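Local atomic coordinates of probable glutaminase ybaS (Escherichia coli, PDB entry 1U60), a protein that catalyses the hydrolysis of L-glutamine to L-glutamate and ammonium, as a serine-dependent glutaminase of the beta-lactamase clan. Residues E78-G81 and P82-Q86; A34-P37 and G38-A42; Q145-G148 and E149-L153; D28-P31 and F32-N35. All coordinates share one frame; numbering follows the deposited sequence.

Contact 1 of 4, residues E78-G81 and P82-Q86; sequences EDVG and PQAVQ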
ATOM      1  N   GLU A  78      13.877 -15.491   4.091  1.00  9.21           N
ATOM      2  CA  GLU A  78      14.624 -16.662   3.669  1.00 10.76           C
ATOM      3  C   GLU A  78      14.779 -17.619   4.844  1.00  9.80           C
ATOM      4  O   GLU A  78      14.655 -18.849   4.666  1.00 10.49           O
ATOM      5  CB  GLU A  78      16.022 -16.297   3.144  1.00 10.70           C
ATOM      6  CG  GLU A  78      16.032 -15.446   1.881  1.00 13.06           C
ATOM      7  CD  GLU A  78      15.460 -16.191   0.685  1.00 15.44           C
ATOM      8  OE1 GLU A  78      15.802 -17.392   0.511  1.00 18.27           O
ATOM      9  OE2 GLU A  78      14.639 -15.619  -0.053  1.00 13.93           O
ATOM     10  N   ASP A  79      14.999 -17.072   6.038  1.00 10.90           N
ATOM     11  CA  ASP A  79      15.198 -17.878   7.258  1.00 10.51           C
ATOM     12  C   ASP A  79      13.951 -18.561   7.797  1.00 11.73           C
ATOM     13  O   ASP A  79      13.991 -19.752   8.101  1.00 13.05           O
ATOM     14  CB  ASP A  79      15.766 -17.045   8.386  1.00 12.43           C
ATOM     15  CG  ASP A  79      17.252 -16.791   8.263  1.00 11.05           C
ATOM     16  OD1 ASP A  79      17.924 -17.248   7.293  1.00 12.79           O
ATOM     17  OD2 ASP A  79      17.813 -16.047   9.093  1.00 12.53           O
ATOM     18  N   VAL A  80      12.826 -17.832   7.925  1.00 11.50           N
ATOM     19  CA  VAL A  80      11.654 -18.353   8.632  1.00 11.52           C
ATOM     20  C   VAL A  80      10.365 -18.396   7.785  1.00 11.38           C
ATOM     21  O   VAL A  80       9.405 -19.034   8.173  1.00 11.08           O
ATOM     22  CB  VAL A  80      11.403 -17.603   9.971  1.00 11.13           C
ATOM     23  CG1 VAL A  80      12.638 -17.662  10.876  1.00 12.29           C
ATOM     24  CG2 VAL A  80      10.941 -16.121   9.750  1.00 10.91           C
ATOM     25  N   GLY A  81      10.380 -17.750   6.618  1.00 11.26           N
ATOM     26  CA  GLY A  81       9.304 -17.796   5.637  1.00 10.52           C
ATOM     27  C   GLY A  81       8.258 -16.720   5.879  1.00 10.38           C
ATOM     28  O   GLY A  81       8.259 -16.100   6.950  1.00  9.65           O
ATOM     29  N   PRO A  82       7.372 -16.498   4.919  1.00 11.04           N
ATOM     30  CA  PRO A  82       6.430 -15.379   5.019  1.00 10.89           C
ATOM     31  C   PRO A  82       5.385 -15.483   6.092  1.00 10.88           C
ATOM     32  O   PRO A  82       4.991 -14.442   6.661  1.00  9.80           O
ATOM     33  CB  PRO A  82       5.778 -15.317   3.619  1.00 11.14           C
ATOM     34  CG  PRO A  82       6.015 -16.718   3.056  1.00 12.35           C
ATOM     35  CD  PRO A  82       7.304 -17.133   3.582  1.00 10.90           C
ATOM     36  N   GLN A  83       4.911 -16.699   6.390  1.00 11.18           N
ATOM     37  CA  GLN A  83       3.904 -16.815   7.444  1.00 11.50           C
ATOM     38  C   GLN A  83       4.461 -16.372   8.792  1.00 10.59           C
ATOM     39  O   GLN A  83       3.823 -15.626   9.522  1.00 10.11           O
ATOM     40  CB  GLN A  83       3.293 -18.243   7.544  1.00 12.69           C
ATOM     41  CG  GLN A  83       2.120 -18.270   8.522  1.00 15.98           C
ATOM     42  CD  GLN A  83       0.951 -17.433   8.028  1.00 19.57           C
ATOM     43  OE1 GLN A  83       0.448 -17.664   6.937  1.00 22.47           O
ATOM     44  NE2 GLN A  83       0.561 -16.432   8.798  1.00 23.28           N
ATOM     45  N   ALA A  84       5.683 -16.801   9.122  1.00 10.48           N
ATOM     46  CA  ALA A  84       6.313 -16.413  10.342  1.00 11.17           C
ATOM     47  C   ALA A  84       6.560 -14.930  10.435  1.00 11.50           C
ATOM     48  O   ALA A  84       6.430 -14.361  11.508  1.00 11.86           O
ATOM     49  CB  ALA A  84       7.641 -17.204  10.511  1.00 12.24           C
ATOM     50  N   VAL A  85       6.993 -14.302   9.340  1.00  9.70           N
ATOM     51  CA  VAL A  85       7.193 -12.891   9.352  1.00 10.25           C
ATOM     52  C   VAL A  85       5.861 -12.160   9.596  1.00  9.58           C
ATOM     53  O   VAL A  85       5.799 -11.227  10.377  1.00  9.71           O
ATOM     54  CB  VAL A  85       7.890 -12.413   8.064  1.00 10.39           C
ATOM     55  CG1 VAL A  85       7.858 -10.877   7.963  1.00 11.23           C
ATOM     56  CG2 VAL A  85       9.343 -12.911   8.055  1.00 10.32           C
ATOM     57  N   GLN A  86       4.792 -12.631   8.990  1.00  8.90           N
ATOM     58  CA  GLN A  86       3.468 -11.968   9.142  1.00 10.30           C
ATOM     59  C   GLN A  86       2.948 -12.113  10.604  1.00 11.00           C
ATOM     60  O   GLN A  86       2.395 -11.158  11.184  1.00 10.79           O
ATOM     61  CB  GLN A  86       2.472 -12.547   8.142  1.00 10.51           C
ATOM     62  CG  GLN A  86       1.220 -11.700   8.059  1.00 12.65           C
ATOM     63  CD  GLN A  86       0.223 -12.228   7.035  1.00 12.69           C
ATOM     64  OE1 GLN A  86       0.402 -13.329   6.486  1.00 12.75           O
ATOM     65  NE2 GLN A  86      -0.793 -11.401   6.716  1.00 14.91           N
TER
HETATM   66  O   HOH W   1       6.672 -19.104   7.731  1.00 16.16           O

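Contact 2 of 4, residues A34-P37 and G38-A42; sequences ANVP and GQLAA. With EDO (1,2-ethanediol), chain J.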
ATOM      1  N   ALA A  34      25.170  15.264   9.766  1.00 12.46           N
ATOM      2  CA  ALA A  34      25.083  16.710   9.697  1.00 13.26           C
ATOM      3  C   ALA A  34      26.100  17.325   8.713  1.00 13.24           C
ATOM      4  O   ALA A  34      25.816  18.324   8.049  1.00 15.04           O
ATOM      5  CB  ALA A  34      25.317  17.310  11.100  1.00 13.42           C
ATOM      6  N   ASN A  35      27.237  16.656   8.583  1.00 12.35           N
ATOM      7  CA  ASN A  35      28.438  17.142   7.886  1.00 12.76           C
ATOM      8  C   ASN A  35      28.515  16.670   6.435  1.00 13.13           C
ATOM      9  O   ASN A  35      29.380  17.087   5.680  1.00 11.85           O
ATOM     10  CB  ASN A  35      29.690  16.669   8.640  1.00 14.36           C
ATOM     11  CG  ASN A  35      29.889  17.385   9.977  1.00 19.81           C
ATOM     12  OD1 ASN A  35      29.300  18.439  10.230  1.00 21.13           O
ATOM     13  ND2 ASN A  35      30.724  16.789  10.859  1.00 21.96           N
ATOM     14  N   VAL A  36      27.610  15.787   6.005  1.00 11.71           N
ATOM     15  CA  VAL A  36      27.634  15.358   4.598  1.00 12.31           C
ATOM     16  C   VAL A  36      27.327  16.578   3.739  1.00 13.17           C
ATOM     17  O   VAL A  36      26.315  17.218   3.972  1.00 13.10           O
ATOM     18  CB  VAL A  36      26.599  14.224   4.279  1.00 10.30           C
ATOM     19  CG1 VAL A  36      26.683  13.810   2.797  1.00 10.91           C
ATOM     20  CG2 VAL A  36      26.842  13.022   5.138  1.00 12.84           C
ATOM     21  N   PRO A  37      28.168  16.906   2.739  1.00 13.53           N
ATOM     22  CA  PRO A  37      27.903  18.103   1.938  1.00 13.39           C
ATOM     23  C   PRO A  37      26.512  18.048   1.320  1.00 12.82           C
ATOM     24  O   PRO A  37      26.187  17.085   0.631  1.00 12.33           O
ATOM     25  CB  PRO A  37      29.005  18.101   0.892  1.00 12.86           C
ATOM     26  CG  PRO A  37      30.183  17.327   1.598  1.00 14.40           C
ATOM     27  CD  PRO A  37      29.451  16.261   2.381  1.00 14.66           C
ATOM     28  N   GLY A  38      25.717  19.079   1.569  1.00 13.40           N
ATOM     29  CA  GLY A  38      24.295  19.077   1.244  1.00 13.89           C
ATOM     30  C   GLY A  38      23.939  19.157  -0.227  1.00 13.32           C
ATOM     31  O   GLY A  38      22.832  18.756  -0.585  1.00 14.53           O
ATOM     32  N   GLN A  39      24.888  19.593  -1.072  1.00 12.88           N
ATOM     33  CA  GLN A  39      24.642  19.722  -2.487  1.00 13.14           C
ATOM     34  C   GLN A  39      24.793  18.409  -3.279  1.00 11.98           C
ATOM     35  O   GLN A  39      24.469  18.382  -4.461  1.00 12.51           O
ATOM     36  CB  GLN A  39      25.533  20.815  -3.111  1.00 13.78           C
ATOM     37  CG  GLN A  39      26.940  20.493  -3.429  1.00 18.19           C
ATOM     38  CD  GLN A  39      27.809  20.260  -2.221  1.00 23.09           C
ATOM     39  OE1 GLN A  39      27.476  20.659  -1.090  1.00 22.42           O
ATOM     40  NE2 GLN A  39      28.954  19.598  -2.458  1.00 27.52           N
ATOM     41  N   LEU A  40      25.365  17.387  -2.657  1.00 11.35           N
ATOM     42  CA  LEU A  40      25.561  16.116  -3.351  1.00 10.43           C
ATOM     43  C   LEU A  40      24.224  15.578  -3.798  1.00 10.46           C
ATOM     44  O   LEU A  40      23.258  15.620  -3.027  1.00 10.12           O
ATOM     45  CB  LEU A  40      26.231  15.122  -2.448  1.00 10.75           C
ATOM     46  CG  LEU A  40      27.632  15.445  -1.972  1.00 11.17           C
ATOM     47  CD1 LEU A  40      28.088  14.502  -0.842  1.00 14.30           C
ATOM     48  CD2 LEU A  40      28.587  15.414  -3.165  1.00 13.59           C
ATOM     49  N   ALA A  41      24.206  15.010  -5.003  1.00  9.84           N
ATOM     50  CA  ALA A  41      22.979  14.508  -5.584  1.00  9.80           C
ATOM     51  C   ALA A  41      23.271  13.532  -6.713  1.00  9.65           C
ATOM     52  O   ALA A  41      24.172  13.789  -7.533  1.00  9.27           O
ATOM     53  CB  ALA A  41      22.190  15.655  -6.122  1.00 10.03           C
ATOM     54  N   ALA A  42      22.520  12.413  -6.773  1.00  7.44           N
ATOM     55  CA  ALA A  42      22.728  11.358  -7.750  1.00  7.80           C
ATOM     56  C   ALA A  42      21.440  10.636  -8.010  1.00  8.23           C
ATOM     57  O   ALA A  42      20.537  10.614  -7.148  1.00  7.98           O
ATOM     58  CB  ALA A  42      23.801  10.398  -7.301  1.00  9.10           C
TER
HETATM   59  C1  EDO J1219      31.503  17.882  -3.570  1.00 47.08           C
HETATM   60  O1  EDO J1219      30.654  18.363  -4.592  1.00 48.19           O
HETATM   61  C2  EDO J1219      30.874  18.137  -2.212  1.00 47.47           C
HETATM   62  O2  EDO J1219      31.757  18.764  -1.298  1.00 47.83           O

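Contact 3 of 4, residues Q145-G148 and E149-L153; sequences QLAG and EQVAL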
ATOM      1  N   GLN A 145      25.381  -9.035  -0.714  1.00  8.51           N
ATOM      2  CA  GLN A 145      24.818  -9.832  -1.783  1.00  9.28           C
ATOM      3  C   GLN A 145      23.786  -9.074  -2.600  1.00  8.72           C
ATOM      4  O   GLN A 145      23.736  -9.227  -3.801  1.00  8.05           O
ATOM      5  CB  GLN A 145      24.161 -11.078  -1.222  1.00 10.66           C
ATOM      6  CG  GLN A 145      25.100 -12.106  -0.700  1.00 13.08           C
ATOM      7  CD  GLN A 145      24.324 -13.322  -0.135  1.00 20.75           C
ATOM      8  OE1 GLN A 145      23.572 -13.198   0.861  1.00 25.14           O
ATOM      9  NE2 GLN A 145      24.531 -14.484  -0.741  1.00 23.02           N
ATOM     10  N   LEU A 146      22.972  -8.285  -1.923  1.00  8.70           N
ATOM     11  CA  LEU A 146      21.874  -7.547  -2.598  1.00  8.66           C
ATOM     12  C   LEU A 146      22.337  -6.282  -3.312  1.00  9.55           C
ATOM     13  O   LEU A 146      21.833  -5.996  -4.364  1.00  8.52           O
ATOM     14  CB  LEU A 146      20.831  -7.166  -1.573  1.00  8.45           C
ATOM     15  CG  LEU A 146      20.057  -8.327  -0.987  1.00  8.26           C
ATOM     16  CD1 LEU A 146      19.335  -7.814   0.232  1.00 10.48           C
ATOM     17  CD2 LEU A 146      19.084  -8.876  -1.960  1.00 10.71           C
ATOM     18  N   ALA A 147      23.301  -5.548  -2.736  1.00 10.05           N
ATOM     19  CA  ALA A 147      23.682  -4.212  -3.204  1.00  9.38           C
ATOM     20  C   ALA A 147      25.121  -4.069  -3.703  1.00 10.34           C
ATOM     21  O   ALA A 147      25.434  -3.156  -4.473  1.00 12.41           O
ATOM     22  CB  ALA A 147      23.433  -3.184  -2.100  1.00  9.84           C
ATOM     23  N   GLY A 148      26.010  -4.946  -3.233  1.00 11.19           N
ATOM     24  CA  GLY A 148      27.384  -4.917  -3.694  1.00 11.59           C
ATOM     25  C   GLY A 148      28.386  -5.226  -2.616  1.00 12.42           C
ATOM     26  O   GLY A 148      28.193  -4.900  -1.450  1.00 11.23           O
ATOM     27  N   GLU A 149      29.497  -5.842  -3.028  1.00 13.67           N
ATOM     28  CA  GLU A 149      30.462  -6.353  -2.075  1.00 15.65           C
ATOM     29  C   GLU A 149      31.175  -5.245  -1.310  1.00 14.72           C
ATOM     30  O   GLU A 149      31.752  -5.527  -0.253  1.00 15.23           O
ATOM     31  CB  GLU A 149      31.520  -7.266  -2.745  1.00 16.65           C
ATOM     32  CG  GLU A 149      32.306  -6.606  -3.867  1.00 22.31           C
ATOM     33  CD  GLU A 149      33.392  -7.500  -4.471  1.00 31.19           C
ATOM     34  OE1 GLU A 149      33.618  -8.618  -3.952  1.00 35.81           O
ATOM     35  OE2 GLU A 149      34.008  -7.070  -5.484  1.00 34.47           O
ATOM     36  N   GLN A 150      31.178  -4.025  -1.828  1.00 14.51           N
ATOM     37  CA  GLN A 150      31.889  -2.920  -1.148  1.00 15.31           C
ATOM     38  C   GLN A 150      31.082  -2.348   0.031  1.00 14.58           C
ATOM     39  O   GLN A 150      31.604  -1.515   0.754  1.00 13.90           O
ATOM     40  CB  GLN A 150      32.261  -1.785  -2.116  1.00 15.56           C
ATOM     41  CG  GLN A 150      33.151  -2.239  -3.311  1.00 19.92           C
ATOM     42  CD  GLN A 150      34.472  -2.867  -2.850  1.00 29.55           C
ATOM     43  OE1 GLN A 150      34.862  -3.957  -3.305  1.00 32.98           O
ATOM     44  NE2 GLN A 150      35.153  -2.183  -1.941  1.00 32.99           N
ATOM     45  N   VAL A 151      29.817  -2.737   0.184  1.00 14.18           N
ATOM     46  CA  VAL A 151      29.012  -2.244   1.307  1.00 13.43           C
ATOM     47  C   VAL A 151      29.691  -2.716   2.584  1.00 13.61           C
ATOM     48  O   VAL A 151      30.015  -3.910   2.725  1.00 15.28           O
ATOM     49  CB  VAL A 151      27.577  -2.772   1.228  1.00 13.31           C
ATOM     50  CG1 VAL A 151      26.829  -2.452   2.491  1.00 13.93           C
ATOM     51  CG2 VAL A 151      26.910  -2.181   0.035  1.00 10.96           C
ATOM     52  N   ALA A 152      29.923  -1.789   3.506  1.00 12.91           N
ATOM     53  CA  ALA A 152      30.693  -2.068   4.710  1.00 11.83           C
ATOM     54  C   ALA A 152      30.353  -1.107   5.838  1.00 10.82           C
ATOM     55  O   ALA A 152      29.962   0.018   5.598  1.00 10.48           O
ATOM     56  CB  ALA A 152      32.195  -2.005   4.388  1.00 13.07           C
ATOM     57  N   LEU A 153      30.459  -1.589   7.064  1.00 12.22           N
ATOM     58  CA  LEU A 153      30.188  -0.779   8.252  1.00 12.10           C
ATOM     59  C   LEU A 153      31.170   0.424   8.306  1.00 12.55           C
ATOM     60  O   LEU A 153      32.374   0.276   8.081  1.00 12.94           O
ATOM     61  CB  LEU A 153      30.318  -1.669   9.504  1.00 13.08           C
ATOM     62  CG  LEU A 153      29.941  -1.024  10.836  1.00 15.27           C
ATOM     63  CD1 LEU A 153      28.536  -1.101  11.071  1.00 19.59           C
ATOM     64  CD2 LEU A 153      30.651  -1.747  11.950  1.00 21.41           C
TER

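Contact 4 of 4, residues D28-P31 and F32-N35; sequences DYIP and FLAN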
ATOM      1  N   ASP A  28      20.707  15.499  11.385  1.00 15.87           N
ATOM      2  CA  ASP A  28      21.805  16.074  12.158  1.00 17.07           C
ATOM      3  C   ASP A  28      21.920  15.576  13.607  1.00 17.65           C
ATOM      4  O   ASP A  28      22.605  16.183  14.437  1.00 17.99           O
ATOM      5  CB  ASP A  28      21.750  17.602  12.059  1.00 17.57           C
ATOM      6  CG  ASP A  28      20.547  18.198  12.780  1.00 19.49           C
ATOM      7  OD1 ASP A  28      19.760  17.446  13.380  1.00 18.39           O
ATOM      8  OD2 ASP A  28      20.337  19.430  12.812  1.00 24.48           O
ATOM      9  N   TYR A  29      21.330  14.434  13.901  1.00 16.83           N
ATOM     10  CA  TYR A  29      21.376  13.918  15.255  1.00 16.52           C
ATOM     11  C   TYR A  29      22.729  13.302  15.591  1.00 16.73           C
ATOM     12  O   TYR A  29      23.011  13.095  16.759  1.00 15.99           O
ATOM     13  CB  TYR A  29      20.232  12.953  15.533  1.00 16.53           C
ATOM     14  CG  TYR A  29      20.259  11.740  14.650  1.00 15.81           C
ATOM     15  CD1 TYR A  29      19.599  11.723  13.427  1.00 15.55           C
ATOM     16  CD2 TYR A  29      20.944  10.629  15.038  1.00 15.31           C
ATOM     17  CE1 TYR A  29      19.639  10.597  12.622  1.00 14.47           C
ATOM     18  CE2 TYR A  29      20.992   9.508  14.233  1.00 16.84           C
ATOM     19  CZ  TYR A  29      20.358   9.512  13.039  1.00 14.50           C
ATOM     20  OH  TYR A  29      20.418   8.371  12.268  1.00 14.83           O
ATOM     21  N   ILE A  30      23.534  13.005  14.561  1.00 16.03           N
ATOM     22  CA  ILE A  30      24.948  12.647  14.731  1.00 15.68           C
ATOM     23  C   ILE A  30      25.745  13.513  13.760  1.00 15.55           C
ATOM     24  O   ILE A  30      25.246  13.866  12.702  1.00 14.61           O
ATOM     25  CB  ILE A  30      25.268  11.163  14.495  1.00 16.02           C
ATOM     26  CG1 ILE A  30      24.701  10.641  13.161  1.00 14.83           C
ATOM     27  CG2 ILE A  30      24.740  10.289  15.669  1.00 16.06           C
ATOM     28  CD1 ILE A  30      25.333   9.316  12.742  1.00 15.64           C
ATOM     29  N   PRO A  31      26.953  13.901  14.132  1.00 15.95           N
ATOM     30  CA  PRO A  31      27.753  14.783  13.272  1.00 15.67           C
ATOM     31  C   PRO A  31      28.027  14.269  11.864  1.00 14.94           C
ATOM     32  O   PRO A  31      28.037  15.075  10.932  1.00 15.42           O
ATOM     33  CB  PRO A  31      29.066  14.934  14.062  1.00 15.17           C
ATOM     34  CG  PRO A  31      28.654  14.777  15.462  1.00 16.14           C
ATOM     35  CD  PRO A  31      27.599  13.695  15.447  1.00 16.44           C
ATOM     36  N   PHE A  32      28.261  12.972  11.700  1.00 14.38           N
ATOM     37  CA  PHE A  32      28.555  12.431  10.402  1.00 13.85           C
ATOM     38  C   PHE A  32      27.457  12.852   9.414  1.00 12.14           C
ATOM     39  O   PHE A  32      27.770  13.314   8.314  1.00 12.38           O
ATOM     40  CB  PHE A  32      28.654  10.897  10.441  1.00 15.26           C
ATOM     41  CG  PHE A  32      29.105  10.285   9.147  1.00 16.25           C
ATOM     42  CD1 PHE A  32      30.439  10.081   8.889  1.00 19.19           C
ATOM     43  CD2 PHE A  32      28.180   9.924   8.175  1.00 17.29           C
ATOM     44  CE1 PHE A  32      30.860   9.485   7.693  1.00 20.57           C
ATOM     45  CE2 PHE A  32      28.585   9.381   6.984  1.00 19.05           C
ATOM     46  CZ  PHE A  32      29.937   9.154   6.734  1.00 19.88           C
ATOM     47  N   LEU A  33      26.191  12.631   9.771  1.00 11.85           N
ATOM     48  CA  LEU A  33      25.079  12.984   8.878  1.00 11.46           C
ATOM     49  C   LEU A  33      24.981  14.501   8.681  1.00 12.60           C
ATOM     50  O   LEU A  33      24.682  14.982   7.591  1.00 12.82           O
ATOM     51  CB  LEU A  33      23.779  12.380   9.406  1.00 10.87           C
ATOM     52  CG  LEU A  33      23.722  10.862   9.372  1.00 12.74           C
ATOM     53  CD1 LEU A  33      22.465  10.369  10.084  1.00 14.67           C
ATOM     54  CD2 LEU A  33      23.742  10.347   7.909  1.00 14.74           C
ATOM     55  N   ALA A  34      25.170  15.264   9.766  1.00 12.46           N
ATOM     56  CA  ALA A  34      25.083  16.710   9.697  1.00 13.26           C
ATOM     57  C   ALA A  34      26.100  17.325   8.713  1.00 13.24           C
ATOM     58  O   ALA A  34      25.816  18.324   8.049  1.00 15.04           O
ATOM     59  CB  ALA A  34      25.317  17.310  11.100  1.00 13.42           C
ATOM     60  N   ASN A  35      27.237  16.656   8.583  1.00 12.35           N
ATOM     61  CA  ASN A  35      28.438  17.142   7.886  1.00 12.76           C
ATOM     62  C   ASN A  35      28.515  16.670   6.435  1.00 13.13           C
ATOM     63  O   ASN A  35      29.380  17.087   5.680  1.00 11.85           O
ATOM     64  CB  ASN A  35      29.690  16.669   8.640  1.00 14.36           C
ATOM     65  CG  ASN A  35      29.889  17.385   9.977  1.00 19.81           C
ATOM     66  OD1 ASN A  35      29.300  18.439  10.230  1.00 21.13           O
ATOM     67  ND2 ASN A  35      30.724  16.789  10.859  1.00 21.96           N
TER

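Contact 1 of 4, residues E78-G81 and P82-Q86
Val80 and Ala84 meet where helix 68-80 ends at a positive-phi glycine, Gly81, that is also the N-cap residue of helix 82-88, so that two helices meet with one residue between them. The touch is made by one methyl: Val80 CG2 lies 3.6 Å from Ala84 CB and also reaches Val85 CG2, the valine side chains crossing at about a right angle. Val80 puts this methyl between its own backbone N and carbonyl carbon (chi1 -56° for CG1), and there it faces the first turn of the new helix. Polar groups close the same gap. A water accepts from Ala84 N at 2.9 Å and donates to Val80 O at 2.8 Å, linking the last carbonyl of one helix to an early amide of the next.

Behind this first shell stands Gly81, whose phi of 89° takes the chain out of helical geometry and so turns it. Pro82, which has no amide hydrogen to offer, suits the first turn, and the helix is carried on by Gln86 N bonding to Pro82 O. Farther out, Val85 packs against Leu73, Ala76 and Leu77 of helix 68-80, and Asp79 forms a salt bridge with Arg138. The second subunit also reaches this surface, where its Tyr252 OH hydrogen-bonds to Pro82 O and its Asp249 holds Gln86 NE2. The first N-H to O bond of the new helix runs from Val85 N to Gly81 O, 3.2 Å.

Contact 2 of 4, residues A34-P37 and G38-A42
Leu40 and Pro37 are the ends of a type I beta turn whose own closing bond is weak: Leu40 N donates to Pro37 O at 3.4 Å. Side chains add to the contact. Leu40 lies alongside Pro37, pointing the same way; its CG is 3.4 Å from Pro37 O, and its CD1 lies 3.9 Å from Pro37 CD. The same CD1 meets Val36 CG1 at 4.0 Å, the two side chains crossing at about a right angle. Gln39 takes the cramped chi1 of 80° and then bends at chi2, which brings OE1 to 3.6 Å from Pro37 CB. An ethanediol molecule, probably left from the crystallisation liquor, is modelled too close to the Gln39 amide nitrogen, and its placement beside the turn is doubtful.

The turn lies in the loop between helix 31-34 and strand 42-47 of the five-stranded antiparallel sheet; Arg291 binds Gly38 O and Ser280 binds Leu40 O. With its closing bond weak, the turn is probably backed by the apolar contacts of Leu40 and by the bonds of Arg291 and Ser280.

Contact 3 of 4, residues Q145-G148 and E149-L153
Val151 brings its CG2 methyl against the carbonyl oxygen of Gly148, at 3.4 Å, and reaches toward Ala147 CB, 4.2 Å away. The arrangement is a helix C-terminus followed by a type I beta turn: helix 132-147 ends, Gly148 leaves helical geometry with positive phi (143°), and the turn from Gly148 to Val151 delivers the chain to the short, weakly bonded strand 152-153, at the edge of a three-stranded sheet within this chain. The backbone angles of Gly148 are ones that glycine adopts readily.

Beyond the bend the residues divide. Glu149 and Gln150, at the corners of the turn, are exposed. Val151 is buried instead, with CG1 anti to its backbone N and CG2 beside that N, where it meets Gly148 O. It also packs on Gln143 of the helix and on Thr198 and Leu200 of the neighbouring strand, while Gln144 NE2 holds its carbonyl and Ala152 pairs with Leu199. The closing bond of the turn runs from Val151 N to Gly148 O, 3.2 Å long and nearly straight at hydrogen (165°), with the donor 48° above the carbonyl plane.

Contact 4 of 4, residues D28-P31 and F32-N35
Ile30 O and Pro31 O are the acceptors that start the short helix 31-34. Ala34 N donates to Ile30 O at 3.3 Å, nearly straight at the hydrogen (165°). Asn35 N reaches Pro31 O at 2.9 Å, but with a more bent N-H angle of 131°; a weak second bond ties it to Phe32 O. Asn35 CG lies beside Pro31 O too, yet its amide nitrogen is badly angled for bonding there.

Ile30 is the N-cap residue of this single helical turn, with Pro31 as its first residue, a place where the missing amide hydrogen costs nothing. Leu33 CD1 meets both side chains of the incoming loop, Ile30 and Tyr29. It comes within 3.8 Å of Ile30 CG1 and 3.7 Å of Tyr29 CZ, meeting the tyrosine ring obliquely. The Tyr29 hydroxyl is hydrogen-bonded to Glu161, a predicted substrate-binding residue; the ring also packs on Val262, another such residue. Asp28 CB rests on Ala34 CB at 3.7 Å, and Asn26 ND2 satisfies Leu33 O.

Contacts 4 and 2 are consecutive, sharing Ala34 and Asn35, with centres about 11 Å apart; together they lead from the loop beside the predicted substrate site, through one helical turn, to the five-stranded sheet. Contact 4 is the nearer to that site: the Tyr29 side chain is about 3 Å from that of Glu161, whereas the Val36 side chain is about 10 Å from that of Val262 and 11 Å from that of Glu161. Contact 1 lies on the opposite side of the chain's centre, about 37 Å from contact 2 between centres, at the subunit interface. Contact 3, between centres, is about 23 Å from contact 1 and 22 Å from contact 4; like contact 1, it leaves a helix through a positive-phi glycine.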